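Local coordinates for biofilm growth-associated repressor (PDB 3PQK), which represses transcription of the operon containing its own gene by binding a palindromic AT-rich sequence across the -10 region of the blh promoter, at residues M27-T31 and L42-I48. Numbering follows the deposited sequence.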
HETATM    1  N   MSE B  27       4.628  -1.446  11.550  1.00 22.26           N
HETATM    2  CA  MSE B  27       5.873  -1.398  12.341  1.00 23.67           C
HETATM    3  C   MSE B  27       6.524  -2.786  12.323  1.00 25.87           C
HETATM    4  O   MSE B  27       7.706  -2.899  12.035  1.00 27.45           O
HETATM    5  CB  MSE B  27       5.583  -0.936  13.774  1.00 26.78           C
HETATM    6  CG  MSE B  27       5.125   0.514  13.864  1.00 36.51           C
HETATM    7 SE   MSE B  27       4.849   1.126  15.709  1.00 49.48          SE
HETATM    8  CE  MSE B  27       3.212   0.355  16.166  1.00 44.81           C
ATOM      9  N   LEU B  28       5.704  -3.840  12.440  1.00 20.56           N
ATOM     10  CA  LEU B  28       6.153  -5.218  12.386  1.00 18.18           C
ATOM     11  C   LEU B  28       6.795  -5.568  11.051  1.00 20.95           C
ATOM     12  O   LEU B  28       7.904  -6.048  11.040  1.00 19.78           O
ATOM     13  CB  LEU B  28       4.978  -6.166  12.720  1.00 17.91           C
ATOM     14  CG  LEU B  28       4.576  -6.205  14.196  1.00 22.85           C
ATOM     15  CD1 LEU B  28       3.255  -6.927  14.381  1.00 20.65           C
ATOM     16  CD2 LEU B  28       5.671  -6.864  15.059  1.00 26.71           C
ATOM     17  N   VAL B  29       6.125  -5.313   9.921  1.00 18.11           N
ATOM     18  CA  VAL B  29       6.690  -5.649   8.607  1.00 18.35           C
ATOM     19  C   VAL B  29       7.938  -4.846   8.260  1.00 23.72           C
ATOM     20  O   VAL B  29       8.922  -5.412   7.791  1.00 20.70           O
ATOM     21  CB  VAL B  29       5.639  -5.764   7.464  1.00 21.33           C
ATOM     22  CG1 VAL B  29       4.593  -6.836   7.785  1.00 20.22           C
ATOM     23  CG2 VAL B  29       4.954  -4.424   7.194  1.00 21.27           C
ATOM     24  N   CYS B  30       7.947  -3.548   8.589  1.00 24.74           N
ATOM     25  CA  CYS B  30       9.155  -2.746   8.348  1.00 25.87           C
ATOM     26  C   CYS B  30      10.337  -3.227   9.198  1.00 27.29           C
ATOM     27  O   CYS B  30      11.449  -3.301   8.683  1.00 25.48           O
ATOM     28  CB  CYS B  30       8.886  -1.256   8.540  1.00 27.51           C
ATOM     29  SG  CYS B  30       8.294  -0.441   7.044  1.00 32.30           S
ATOM     30  N   THR B  31      10.082  -3.634  10.469  1.00 24.97           N
ATOM     31  CA  THR B  31      11.145  -4.175  11.345  1.00 24.10           C
ATOM     32  C   THR B  31      11.721  -5.464  10.737  1.00 27.59           C
ATOM     33  O   THR B  31      12.946  -5.644  10.704  1.00 26.36           O
ATOM     34  CB  THR B  31      10.616  -4.404  12.781  1.00 26.99           C
ATOM     35  OG1 THR B  31      10.002  -3.207  13.269  1.00 24.95           O
ATOM     36  CG2 THR B  31      11.715  -4.851  13.755  1.00 25.60           C
ATOM     37  N   LEU B  42      10.816  -8.226  18.976  1.00 27.30           N
ATOM     38  CA  LEU B  42       9.829  -7.375  18.305  1.00 25.57           C
ATOM     39  C   LEU B  42       9.184  -6.434  19.315  1.00 31.57           C
ATOM     40  O   LEU B  42       9.060  -5.246  19.046  1.00 31.45           O
ATOM     41  CB  LEU B  42       8.775  -8.222  17.534  1.00 23.73           C
ATOM     42  CG  LEU B  42       9.322  -8.919  16.286  1.00 26.19           C
ATOM     43  CD1 LEU B  42       8.430 -10.025  15.833  1.00 26.18           C
ATOM     44  CD2 LEU B  42       9.695  -7.936  15.181  1.00 26.21           C
ATOM     45  N   GLU B  43       8.828  -6.958  20.492  1.00 32.72           N
ATOM     46  CA  GLU B  43       8.194  -6.203  21.573  1.00 34.79           C
ATOM     47  C   GLU B  43       9.059  -5.032  22.022  1.00 43.36           C
ATOM     48  O   GLU B  43       8.537  -3.940  22.216  1.00 43.49           O
ATOM     49  CB  GLU B  43       7.861  -7.125  22.755  1.00 36.21           C
ATOM     50  CG  GLU B  43       7.417  -6.411  24.028  1.00 45.92           C
ATOM     51  CD  GLU B  43       7.108  -7.324  25.198  1.00 77.46           C
ATOM     52  OE1 GLU B  43       5.912  -7.636  25.405  1.00 73.62           O
ATOM     53  OE2 GLU B  43       8.059  -7.733  25.904  1.00 84.23           O
ATOM     54  N   GLN B  44      10.371  -5.262  22.180  1.00 42.67           N
ATOM     55  CA  GLN B  44      11.327  -4.239  22.611  1.00 43.09           C
ATOM     56  C   GLN B  44      11.563  -3.172  21.567  1.00 47.53           C
ATOM     57  O   GLN B  44      11.534  -1.990  21.904  1.00 48.19           O
ATOM     58  CB  GLN B  44      12.660  -4.868  23.054  1.00 44.93           C
ATOM     59  CG  GLN B  44      12.545  -5.760  24.297  1.00 66.91           C
ATOM     60  CD  GLN B  44      12.050  -5.017  25.515  1.00 85.10           C
ATOM     61  OE1 GLN B  44      12.677  -4.059  25.987  1.00 80.60           O
ATOM     62  NE2 GLN B  44      10.900  -5.432  26.029  1.00 74.87           N
ATOM     63  N   GLN B  45      11.798  -3.573  20.305  1.00 43.32           N
ATOM     64  CA  GLN B  45      12.060  -2.645  19.202  1.00 42.80           C
ATOM     65  C   GLN B  45      10.861  -1.740  18.796  1.00 46.34           C
ATOM     66  O   GLN B  45      11.073  -0.625  18.326  1.00 45.31           O
ATOM     67  CB  GLN B  45      12.571  -3.420  17.981  1.00 44.14           C
ATOM     68  CG  GLN B  45      13.437  -2.579  17.043  1.00 65.78           C
ATOM     69  CD  GLN B  45      14.145  -3.394  15.980  1.00 94.27           C
ATOM     70  OE1 GLN B  45      14.528  -4.555  16.182  1.00 90.57           O
ATOM     71  NE2 GLN B  45      14.358  -2.790  14.817  1.00 90.50           N
ATOM     72  N   ILE B  46       9.632  -2.236  18.938  1.00 43.21           N
ATOM     73  CA  ILE B  46       8.421  -1.538  18.485  1.00 44.08           C
ATOM     74  C   ILE B  46       7.639  -0.899  19.637  1.00 49.51           C
ATOM     75  O   ILE B  46       6.903   0.057  19.414  1.00 51.19           O
ATOM     76  CB  ILE B  46       7.575  -2.508  17.594  1.00 47.48           C
ATOM     77  CG1 ILE B  46       8.294  -2.811  16.275  1.00 47.03           C
ATOM     78  CG2 ILE B  46       6.136  -2.047  17.342  1.00 49.85           C
ATOM     79  CD1 ILE B  46       8.265  -4.244  15.941  1.00 56.26           C
ATOM     80  N   GLY B  47       7.833  -1.398  20.850  1.00 44.74           N
ATOM     81  CA  GLY B  47       7.158  -0.871  22.029  1.00 44.67           C
ATOM     82  C   GLY B  47       5.698  -1.257  22.112  1.00 50.79           C
ATOM     83  O   GLY B  47       4.884  -0.485  22.616  1.00 50.83           O
ATOM     84  N   ILE B  48       5.359  -2.447  21.601  1.00 48.56           N
ATOM     85  CA  ILE B  48       4.014  -3.005  21.652  1.00 49.46           C
ATOM     86  C   ILE B  48       4.118  -4.348  22.399  1.00 55.28           C
ATOM     87  O   ILE B  48       4.926  -5.201  22.020  1.00 56.16           O
ATOM     88  CB  ILE B  48       3.403  -3.152  20.215  1.00 52.80           C
ATOM     89  CG1 ILE B  48       3.246  -1.772  19.479  1.00 53.11           C
ATOM     90  CG2 ILE B  48       2.087  -3.966  20.216  1.00 52.99           C
ATOM     91  CD1 ILE B  48       2.097  -0.804  19.950  1.00 56.89           C
TER
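Start with I46, on the last turn of helix 39-46, whose CA-to-CB bond points toward helix 23-33 and which is met there by three residues. Its CG2 lies 3.8 Å from CB of M27, while its CD1, carried on a chi2 of 135° that sits between the usual wells, comes 3.8 Å from CD2 of L28 and 3.4 Å from OG1 of T31. That hydroxyl donates a hydrogen bond to the carbonyl one turn back, T31 OG1 to M27 O at 2.6 Å; with chi1 at -53° (m) the hydroxyl lies back over its own helix, while the methyl CG2 faces the neighbour, 4.0 Å from L42 CD2 and 3.5 Å from Q45 NE2. L28 starts out sideways, yet its m,t rotamer brings CD2 to 4.2 Å from L42 CD2; L57 and L60 of helix 52-62 also pack on this leucine. Residue 27 is selenomethionine. Its chi3 of -77° turns CE to within 3.9 Å of I48 CG1, just beyond G47, the first residue to leave helical angles, with a positive phi, and M6 of the second subunit packs against the same side chain.

The short helical segments cross at 104°, 10.7 Å apart at closest approach. Helix 39-46 is the first helix of the predicted helix-turn-helix in this winged-helix, ArsR-type domain, and C30, which takes no part in this packing, forms the disulfide with C96. No hydrogen bond links the two segments: the T31 hydroxyl spends its proton within its own helix, so the contact is van der Waals packing, mostly apolar, that lays this part of the predicted DNA-binding motif on helix 23-33.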